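Local coordinates for SusD/RagB family nutrient-binding outer membrane lipoprotein (Bacteroides vulgatus, PDB 4F7A) that probably binds nutrient glycans, mucin O-glycans among them, as a SusD-like outer membrane lipoprotein built on a TPR-like helical scaffold, at residues N24-T27 with I28-I32; W38-G41 with T42-W46; T322-A325 with S326-A329; G363-T366 with S367-W371. One frame throughout, in Å; residues are numbered along the deposited sequence.

Contact 1: N24-T27 with I28-I32; sequences NFET and IQKGI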
loop_
_atom_site.group_PDB
_atom_site.type_symbol
_atom_site.label_atom_id
_atom_site.label_comp_id
_atom_site.label_asym_id
_atom_site.label_seq_id
_atom_site.Cartn_x
_atom_site.Cartn_y
_atom_site.Cartn_z
ATOM N N ASN A 24 21.702 8.903 5.033
ATOM C CA ASN A 24 20.501 9.307 4.299
ATOM C C ASN A 24 19.635 8.096 3.928
ATOM O O ASN A 24 18.413 8.144 4.024
ATOM C CB ASN A 24 20.846 10.082 2.996
ATOM C CG ASN A 24 21.463 11.454 3.255
ATOM O OD1 ASN A 24 21.205 12.089 4.273
ATOM N ND2 ASN A 24 22.294 11.906 2.328
ATOM N N PHE A 25 20.274 7.019 3.504
ATOM C CA PHE A 25 19.570 5.811 3.131
ATOM C C PHE A 25 18.829 5.180 4.299
ATOM O O PHE A 25 17.769 4.599 4.109
ATOM C CB PHE A 25 20.523 4.805 2.510
ATOM C CG PHE A 25 20.851 5.127 1.083
ATOM C CD1 PHE A 25 19.975 4.768 0.072
ATOM C CD2 PHE A 25 21.985 5.823 0.772
ATOM C CE1 PHE A 25 20.258 5.093 -1.254
ATOM C CE2 PHE A 25 22.274 6.170 -0.535
ATOM C CZ PHE A 25 21.407 5.777 -1.552
ATOM N N GLU A 26 19.391 5.315 5.489
ATOM C CA GLU A 26 18.781 4.788 6.689
ATOM C C GLU A 26 17.486 5.543 7.014
ATOM O O GLU A 26 16.457 4.941 7.320
ATOM C CB GLU A 26 19.756 4.891 7.852
ATOM C CG GLU A 26 19.143 4.440 9.149
ATOM C CD GLU A 26 20.087 4.544 10.360
ATOM O OE1 GLU A 26 21.275 4.885 10.192
ATOM O OE2 GLU A 26 19.602 4.286 11.480
ATOM N N THR A 27 17.544 6.872 6.979
ATOM C CA THR A 27 16.355 7.692 7.224
ATOM C C THR A 27 15.247 7.432 6.188
ATOM O O THR A 27 14.067 7.301 6.532
ATOM C CB THR A 27 16.731 9.162 7.242
ATOM O OG1 THR A 27 17.659 9.371 8.301
ATOM C CG2 THR A 27 15.502 10.083 7.432
ATOM N N ILE A 28 15.631 7.348 4.918
ATOM C CA ILE A 28 14.639 7.142 3.858
ATOM C C ILE A 28 13.943 5.789 4.033
ATOM O O ILE A 28 12.720 5.708 3.976
ATOM C CB ILE A 28 15.271 7.216 2.449
ATOM C CG1 ILE A 28 15.810 8.626 2.172
ATOM C CG2 ILE A 28 14.223 6.851 1.366
ATOM C CD1 ILE A 28 16.873 8.684 1.040
ATOM N N GLN A 29 14.731 4.727 4.211
ATOM C CA GLN A 29 14.160 3.388 4.332
ATOM C C GLN A 29 13.293 3.211 5.603
ATOM O O GLN A 29 12.263 2.528 5.580
ATOM C CB GLN A 29 15.253 2.326 4.196
ATOM C CG GLN A 29 15.635 2.167 2.715
ATOM C CD GLN A 29 16.877 1.360 2.488
ATOM O OE1 GLN A 29 16.814 0.191 2.049
ATOM N NE2 GLN A 29 18.031 1.949 2.820
ATOM N N LYS A 30 13.666 3.877 6.687
ATOM C CA LYS A 30 12.841 3.870 7.901
ATOM C C LYS A 30 11.576 4.707 7.753
ATOM O O LYS A 30 10.651 4.569 8.539
ATOM C CB LYS A 30 13.633 4.397 9.093
ATOM C CG LYS A 30 14.749 3.461 9.510
ATOM C CD LYS A 30 15.435 3.954 10.785
ATOM C CE LYS A 30 16.464 2.934 11.279
ATOM N NZ LYS A 30 17.297 3.411 12.420
ATOM N N GLY A 31 11.550 5.572 6.750
ATOM C CA GLY A 31 10.505 6.575 6.620
ATOM C C GLY A 31 9.406 6.240 5.620
ATOM O O GLY A 31 8.484 7.026 5.455
ATOM N N ILE A 32 9.499 5.098 4.948
ATOM C CA ILE A 32 8.455 4.686 3.971
ATOM C C ILE A 32 7.211 4.132 4.719
ATOM O O ILE A 32 6.164 4.767 4.702
ATOM C CB ILE A 32 9.005 3.674 2.942
ATOM C CG1 ILE A 32 10.143 4.303 2.125
ATOM C CG2 ILE A 32 7.855 3.141 2.021
ATOM C CD1 ILE A 32 11.040 3.262 1.378
#
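The last turns of helix 15-30 carry a salt bridge with an i to i+4 spacing, from Glu-26 to Lys-30. The two side chains run side by side, and the lysine ammonium NZ sits 2.6 Å from the carboxylate OE2 of Glu-26, on its anti lone pair. NZ also bonds to the carbonyl O of Lys-246. Glu-26 is stretched out with CG anti to its backbone N (chi1 176°), which carries the carboxylate along the outside of the helix to the lysine. A long, flexible pair of opposite charge suits this partly exposed face. The lysine's methylene chain also lies against the glutamate backbone, CG of Lys-30 coming 3.1 Å from O of Glu-26.

On the adjacent residue, O of Phe-25 is gripped twice, at 3.0 Å each, by the backbone N of Gln-29 in the ordinary helical bond and by its side-chain NE2, nearly straight. The two donors arrive from opposite faces of the carbonyl plane, NE2 well above it. CG of Gln-29 lies beside its backbone N (chi1 -77°), which lets the extended chain bring NE2 to the carbonyl. OE1 and NE2 also bond to Met-187 N and Ile-185 O of a nearby loop, which limits the amide's rotation. Phe-25 and Ile-28 turn toward helix 111-132, Phe-25 meeting Phe-113 edge-to-face, while Asn-24 and Thr-27 rest on helix 84-104.

Contact 2: W38-G41 with T42-W46; sequences WGEG and TTWPW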
loop_
_atom_site.group_PDB
_atom_site.type_symbol
_atom_site.label_atom_id
_atom_site.label_comp_id
_atom_site.label_asym_id
_atom_site.label_seq_id
_atom_site.Cartn_x
_atom_site.Cartn_y
_atom_site.Cartn_z
ATOM N N TRP A 38 12.579 11.043 14.939
ATOM C CA TRP A 38 13.197 12.355 14.759
ATOM C C TRP A 38 13.588 12.981 16.089
ATOM O O TRP A 38 14.135 14.074 16.102
ATOM C CB TRP A 38 12.302 13.306 13.962
ATOM C CG TRP A 38 11.035 13.733 14.656
ATOM C CD1 TRP A 38 10.899 14.756 15.545
ATOM C CD2 TRP A 38 9.729 13.165 14.499
ATOM N NE1 TRP A 38 9.595 14.851 15.962
ATOM C CE2 TRP A 38 8.858 13.881 15.343
ATOM C CE3 TRP A 38 9.216 12.102 13.757
ATOM C CZ2 TRP A 38 7.501 13.575 15.450
ATOM C CZ3 TRP A 38 7.872 11.810 13.861
ATOM C CH2 TRP A 38 7.033 12.537 14.703
ATOM N N GLY A 39 13.335 12.281 17.192
ATOM C CA GLY A 39 13.616 12.789 18.536
ATOM C C GLY A 39 12.446 12.656 19.502
ATOM O O GLY A 39 12.598 12.935 20.686
ATOM N N GLU A 40 11.277 12.242 19.012
ATOM C CA GLU A 40 10.070 12.179 19.847
ATOM C C GLU A 40 9.446 10.778 19.928
ATOM O O GLU A 40 8.307 10.625 20.345
ATOM C CB GLU A 40 9.024 13.182 19.346
ATOM C CG GLU A 40 9.418 14.648 19.540
ATOM C CD GLU A 40 8.325 15.598 19.063
ATOM O OE1 GLU A 40 7.225 15.606 19.649
ATOM O OE2 GLU A 40 8.557 16.323 18.084
ATOM N N GLY A 41 10.200 9.762 19.550
ATOM C CA GLY A 41 9.763 8.398 19.744
ATOM C C GLY A 41 9.247 7.755 18.463
ATOM O O GLY A 41 9.299 8.328 17.365
ATOM N N THR A 42 8.758 6.541 18.626
ATOM C CA THR A 42 8.323 5.715 17.518
ATOM C C THR A 42 6.899 5.244 17.784
ATOM O O THR A 42 6.325 5.556 18.837
ATOM C CB THR A 42 9.282 4.491 17.338
ATOM O OG1 THR A 42 9.461 3.825 18.588
ATOM C CG2 THR A 42 10.655 4.938 16.803
ATOM N N THR A 43 6.345 4.511 16.816
ATOM C CA THR A 43 4.996 3.940 16.850
ATOM C C THR A 43 3.854 4.956 16.723
ATOM O O THR A 43 2.995 4.816 15.829
ATOM C CB THR A 43 4.753 3.084 18.112
ATOM O OG1 THR A 43 5.846 2.177 18.301
ATOM C CG2 THR A 43 3.450 2.290 17.980
ATOM N N TRP A 44 3.809 5.939 17.627
ATOM C CA TRP A 44 2.697 6.889 17.655
ATOM C C TRP A 44 2.571 7.736 16.358
ATOM O O TRP A 44 1.447 7.985 15.913
ATOM C CB TRP A 44 2.653 7.725 18.956
ATOM C CG TRP A 44 3.764 8.737 19.097
ATOM C CD1 TRP A 44 4.947 8.584 19.768
ATOM C CD2 TRP A 44 3.790 10.047 18.519
ATOM N NE1 TRP A 44 5.707 9.727 19.641
ATOM C CE2 TRP A 44 5.020 10.639 18.881
ATOM C CE3 TRP A 44 2.889 10.776 17.726
ATOM C CZ2 TRP A 44 5.382 11.928 18.471
ATOM C CZ3 TRP A 44 3.247 12.062 17.326
ATOM C CH2 TRP A 44 4.489 12.621 17.700
ATOM N N PRO A 45 3.692 8.109 15.704
ATOM C CA PRO A 45 3.493 8.791 14.399
ATOM C C PRO A 45 2.915 7.896 13.320
ATOM O O PRO A 45 1.980 8.297 12.615
ATOM C CB PRO A 45 4.905 9.263 14.026
ATOM C CG PRO A 45 5.574 9.405 15.357
ATOM C CD PRO A 45 5.101 8.186 16.100
ATOM N N TRP A 46 3.411 6.665 13.229
ATOM C CA TRP A 46 2.911 5.720 12.242
ATOM C C TRP A 46 1.417 5.459 12.429
ATOM O O TRP A 46 0.697 5.243 11.449
ATOM C CB TRP A 46 3.700 4.409 12.287
ATOM C CG TRP A 46 3.226 3.431 11.278
ATOM C CD1 TRP A 46 3.575 3.386 9.957
ATOM C CD2 TRP A 46 2.259 2.392 11.474
ATOM N NE1 TRP A 46 2.919 2.373 9.333
ATOM C CE2 TRP A 46 2.102 1.736 10.233
ATOM C CE3 TRP A 46 1.559 1.912 12.585
ATOM C CZ2 TRP A 46 1.231 0.653 10.057
ATOM C CZ3 TRP A 46 0.701 0.803 12.412
ATOM C CH2 TRP A 46 0.532 0.211 11.152
#
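The carbonyl O of Glu-40 takes a hydrogen bond from the indole NE1 of Trp-44, 2.8 Å long and close to straight. The oxygen lies in the plane of the indole, at its edge, but the donor is tilted 31° from the carbonyl plane. Trp-44 makes this reach back over the turn by setting CG between its backbone N and carbonyl carbon (chi1 70°). Tryptophan suits the place because its broad ring can pack while its single N-H serves the loop backbone.

Glu-40 is used at both ends. Its carboxylate OE2 accepts from NE1 of Trp-38 at 2.8 Å, approached from above the carboxylate plane, and its CB touches CZ2 of Trp-44. The two tryptophans meet at their six-membered rings, with CZ2 of Trp-38 3.9 Å from CH2 of Trp-44 and the planes 73° apart. Pro-45 fills the corner between them: CG lies 3.5 Å from CH2 of Trp-38, while CD sits over one face of the Trp-44 ring. A proline, having no N-H to offer, is well suited to the beginning of a helix. Gly-41 has backbone angles at which a CB would strike the preceding carbonyl O.

The loop thus leads into helix 44-51. Trp-38 stacks on Tyr-92 of helix 84-104, Trp-44 and Pro-45 touch Tyr-88 of the same helix, and Trp-46 reaches helix 251-257.

Contact 3: T322-A325 with S326-A329; sequences TITA and STPA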
loop_
_atom_site.group_PDB
_atom_site.type_symbol
_atom_site.label_atom_id
_atom_site.label_comp_id
_atom_site.label_asym_id
_atom_site.label_seq_id
_atom_site.Cartn_x
_atom_site.Cartn_y
_atom_site.Cartn_z
ATOM N N THR A 322 3.135 -13.746 14.288
ATOM C CA THR A 322 3.426 -13.447 12.883
ATOM C C THR A 322 4.011 -12.046 12.701
ATOM O O THR A 322 5.016 -11.861 11.993
ATOM C CB THR A 322 2.162 -13.577 12.050
ATOM O OG1 THR A 322 1.668 -14.907 12.205
ATOM C CG2 THR A 322 2.428 -13.295 10.558
ATOM N N ILE A 323 3.389 -11.056 13.337
ATOM C CA ILE A 323 3.848 -9.669 13.237
ATOM C C ILE A 323 4.492 -9.259 14.589
ATOM O O ILE A 323 3.800 -9.111 15.613
ATOM C CB ILE A 323 2.696 -8.731 12.839
ATOM C CG1 ILE A 323 2.095 -9.122 11.466
ATOM C CG2 ILE A 323 3.185 -7.241 12.802
ATOM C CD1 ILE A 323 3.059 -9.117 10.276
ATOM N N THR A 324 5.812 -9.107 14.575
ATOM C CA THR A 324 6.598 -8.710 15.759
ATOM C C THR A 324 7.407 -7.468 15.435
ATOM O O THR A 324 7.514 -7.075 14.279
ATOM C CB THR A 324 7.580 -9.826 16.210
ATOM O OG1 THR A 324 8.691 -9.907 15.290
ATOM C CG2 THR A 324 6.874 -11.192 16.257
ATOM N N ALA A 325 8.021 -6.866 16.445
ATOM C CA ALA A 325 8.868 -5.690 16.241
ATOM C C ALA A 325 9.994 -5.964 15.246
ATOM O O ALA A 325 10.402 -5.052 14.493
ATOM C CB ALA A 325 9.459 -5.228 17.593
ATOM N N SER A 326 10.531 -7.197 15.254
ATOM C CA SER A 326 11.660 -7.529 14.372
ATOM C C SER A 326 11.209 -8.053 13.002
ATOM O O SER A 326 12.038 -8.435 12.173
ATOM C CB SER A 326 12.606 -8.529 15.058
ATOM O OG SER A 326 11.954 -9.763 15.237
ATOM N N THR A 327 9.903 -8.093 12.757
ATOM C CA THR A 327 9.386 -8.555 11.460
ATOM C C THR A 327 9.664 -7.499 10.362
ATOM O O THR A 327 9.236 -6.362 10.499
ATOM C CB THR A 327 7.865 -8.790 11.534
ATOM O OG1 THR A 327 7.592 -9.818 12.508
ATOM C CG2 THR A 327 7.315 -9.197 10.165
ATOM N N PRO A 328 10.360 -7.878 9.264
ATOM C CA PRO A 328 10.521 -6.862 8.207
ATOM C C PRO A 328 9.150 -6.342 7.725
ATOM O O PRO A 328 8.191 -7.114 7.663
ATOM C CB PRO A 328 11.245 -7.631 7.089
ATOM C CG PRO A 328 11.974 -8.719 7.778
ATOM C CD PRO A 328 11.035 -9.139 8.909
ATOM N N ALA A 329 9.059 -5.050 7.427
ATOM C CA ALA A 329 7.826 -4.432 6.965
ATOM C C ALA A 329 7.697 -4.589 5.461
ATOM O O ALA A 329 8.416 -3.941 4.700
ATOM C CB ALA A 329 7.804 -2.924 7.330
HETATM O O HOH W 1 8.354 -12.128 11.817
HETATM O O HOH W 2 10.301 -11.455 16.787
HETATM O O HOH W 3 11.411 -4.845 11.757
#
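Thr-327 answers Thr-324 with both a side-chain and a backbone bond. The amide N of Thr-324 donates to the hydroxyl OG1 of Thr-327 at 2.8 Å, with an N-H...O angle of 161°. In return the amide N of Thr-327 donates to O of Thr-324 at 3.0 Å, coming from well above the carbonyl plane. OG1 reaches N of Thr-324 because it stands anti to the carbonyl carbon of Thr-327 (chi1 -62°), with CG2 anti to the backbone N. Threonine suits the site, giving an acceptor on a stiff, branched stem.

The backbone bond closes a type I beta turn from Thr-324 to Thr-327, with Ala-325 and Ser-326 at its corners, just before strand 329-332. Waters complete the polar ends. One is hydrogen-bonded to OG1 of Thr-327 and donates weakly to the carbonyl O of Thr-322. A second joins OG1 of Thr-324, at 2.7 Å, to OG of Ser-326, at 2.8 Å. The third donates to O of Ala-325 and to O of Thr-327, each at 2.9 Å. A valine in place of Thr-327 would probably leave the N-H of Thr-324 without its acceptor and the first water without its closer partner. Asn-250 also serves the turn, its ND2 donating to O of Thr-327 and its backbone pairing with Ala-325. OG1 of Thr-322 bonds to the carbonyl O of Ile-281.

Contact 4: G363-T366 with S367-W371; sequences GVQT and SFSQW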
loop_
_atom_site.group_PDB
_atom_site.type_symbol
_atom_site.label_atom_id
_atom_site.label_comp_id
_atom_site.label_asym_id
_atom_site.label_seq_id
_atom_site.Cartn_x
_atom_site.Cartn_y
_atom_site.Cartn_z
ATOM N N GLY A 363 0.493 -16.251 -8.443
ATOM C CA GLY A 363 0.386 -15.276 -7.362
ATOM C C GLY A 363 -0.128 -15.873 -6.057
ATOM O O GLY A 363 0.390 -15.581 -4.987
ATOM N N VAL A 364 -1.171 -16.684 -6.145
ATOM C CA VAL A 364 -1.750 -17.295 -4.955
ATOM C C VAL A 364 -0.732 -18.275 -4.334
ATOM O O VAL A 364 -0.521 -18.274 -3.125
ATOM C CB VAL A 364 -3.096 -17.993 -5.243
ATOM C CG1 VAL A 364 -3.639 -18.739 -3.971
ATOM C CG2 VAL A 364 -4.125 -16.954 -5.760
ATOM N N GLN A 365 -0.104 -19.110 -5.165
ATOM C CA GLN A 365 0.847 -20.070 -4.669
ATOM C C GLN A 365 2.012 -19.326 -3.993
ATOM O O GLN A 365 2.521 -19.740 -2.944
ATOM C CB GLN A 365 1.389 -20.974 -5.781
ATOM C CG GLN A 365 2.420 -21.917 -5.208
ATOM C CD GLN A 365 1.824 -22.749 -4.072
ATOM O OE1 GLN A 365 0.851 -23.496 -4.347
ATOM N NE2 GLN A 365 2.377 -22.613 -2.781
ATOM N N THR A 366 2.432 -18.239 -4.616
ATOM C CA THR A 366 3.555 -17.463 -4.117
ATOM C C THR A 366 3.229 -16.846 -2.745
ATOM O O THR A 366 4.077 -16.854 -1.831
ATOM C CB THR A 366 3.993 -16.400 -5.161
ATOM O OG1 THR A 366 4.488 -17.072 -6.336
ATOM C CG2 THR A 366 5.108 -15.489 -4.604
ATOM N N SER A 367 2.013 -16.319 -2.603
ATOM C CA SER A 367 1.550 -15.777 -1.341
ATOM C C SER A 367 1.491 -16.851 -0.244
ATOM O O SER A 367 1.979 -16.653 0.863
ATOM C CB SER A 367 0.191 -15.116 -1.519
ATOM O OG SER A 367 -0.295 -14.658 -0.283
ATOM N N PHE A 368 0.927 -18.010 -0.563
ATOM C CA PHE A 368 0.919 -19.113 0.392
ATOM C C PHE A 368 2.341 -19.442 0.877
ATOM O O PHE A 368 2.561 -19.618 2.076
ATOM C CB PHE A 368 0.344 -20.374 -0.244
ATOM C CG PHE A 368 -1.157 -20.499 -0.165
ATOM C CD1 PHE A 368 -1.996 -19.414 -0.393
ATOM C CD2 PHE A 368 -1.737 -21.748 0.099
ATOM C CE1 PHE A 368 -3.383 -19.564 -0.348
ATOM C CE2 PHE A 368 -3.111 -21.897 0.147
ATOM C CZ PHE A 368 -3.931 -20.793 -0.105
ATOM N N SER A 369 3.286 -19.534 -0.060
ATOM C CA SER A 369 4.674 -19.826 0.273
ATOM C C SER A 369 5.325 -18.742 1.146
ATOM O O SER A 369 6.076 -19.056 2.053
ATOM C CB SER A 369 5.500 -20.033 -0.997
ATOM O OG SER A 369 5.052 -21.181 -1.690
ATOM N N GLN A 370 5.047 -17.473 0.859
ATOM C CA GLN A 370 5.555 -16.352 1.664
ATOM C C GLN A 370 5.240 -16.563 3.147
ATOM O O GLN A 370 6.063 -16.278 4.002
ATOM C CB GLN A 370 4.868 -15.066 1.214
ATOM C CG GLN A 370 5.281 -13.814 1.941
ATOM C CD GLN A 370 4.513 -12.590 1.514
ATOM O OE1 GLN A 370 4.060 -12.497 0.378
ATOM N NE2 GLN A 370 4.351 -11.645 2.423
ATOM N N TRP A 371 4.016 -16.998 3.421
ATOM C CA TRP A 371 3.466 -17.075 4.774
ATOM C C TRP A 371 3.593 -18.446 5.404
ATOM O O TRP A 371 3.271 -18.609 6.564
ATOM C CB TRP A 371 1.991 -16.635 4.760
ATOM C CG TRP A 371 1.837 -15.192 4.438
ATOM C CD1 TRP A 371 1.371 -14.649 3.278
ATOM C CD2 TRP A 371 2.209 -14.093 5.272
ATOM N NE1 TRP A 371 1.423 -13.287 3.340
ATOM C CE2 TRP A 371 1.933 -12.912 4.552
ATOM C CE3 TRP A 371 2.765 -13.988 6.550
ATOM C CZ2 TRP A 371 2.159 -11.638 5.079
ATOM C CZ3 TRP A 371 2.993 -12.713 7.073
ATOM C CH2 TRP A 371 2.682 -11.558 6.326
#
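Val-364 and Phe-368, one turn apart on helix 356-371, form the close-packed side of the contact. Their side chains lie next to each other and point the same way, CG1 of the valine 3.7 Å from CE1 of the ring. The ring's CD1 also comes within 3.3 Å of the carbonyl O of Val-364, which accepts an almost straight bond from the amide N of Phe-368 at 3.0 Å. Apolar residues fit here, since Val-364 packs on helices 334-346 and 416-431, and Phe-368 on Tyr-379 and Pro-277 outside the helices. With an alanine at Phe-368 the ring is gone, and CG1 of Val-364 and the Tyr-379 ring would probably be left without their packing partner.

The opposite character belongs to Ser-369, which is exposed, where a small polar side chain can face water. Between them lies Gln-365: its chain bends at chi2 (57°), bringing NE2 3.9 Å from CB of Phe-368, and its amide is spent on Ala-376 N and Gly-374 O. OG of Ser-367 bonds to NH1 of Arg-278, and OG1 of Thr-366 turns back to O of Ala-362 in its own helix. Backbone bonds close the helical turn, while Gln-365 and Ser-367 tie the helix to adjoining loops.

From the N terminus the four contacts follow in series; each lies within one continuous run of chain, closing no more than a helical turn or a tight bend, and none nests in or crosses another. Contact 1 lies in the last turns of helix 15-30, and contact 2 lies in the connection that enters helix 44-51, their centres 14 Å apart; both rest on helix 84-104. Much later, contact 3 turns the chain toward strand 329-332, which pairs with strand 241-243. Contacts 2 and 3 share helix 251-257, where Trp-46 and Ile-323 both touch Leu-252. Contact 4 lies in the last turns of helix 356-371 and touches contact 3 directly, CG2 of Thr-322 packing 3.6 Å from CZ3 of Trp-371.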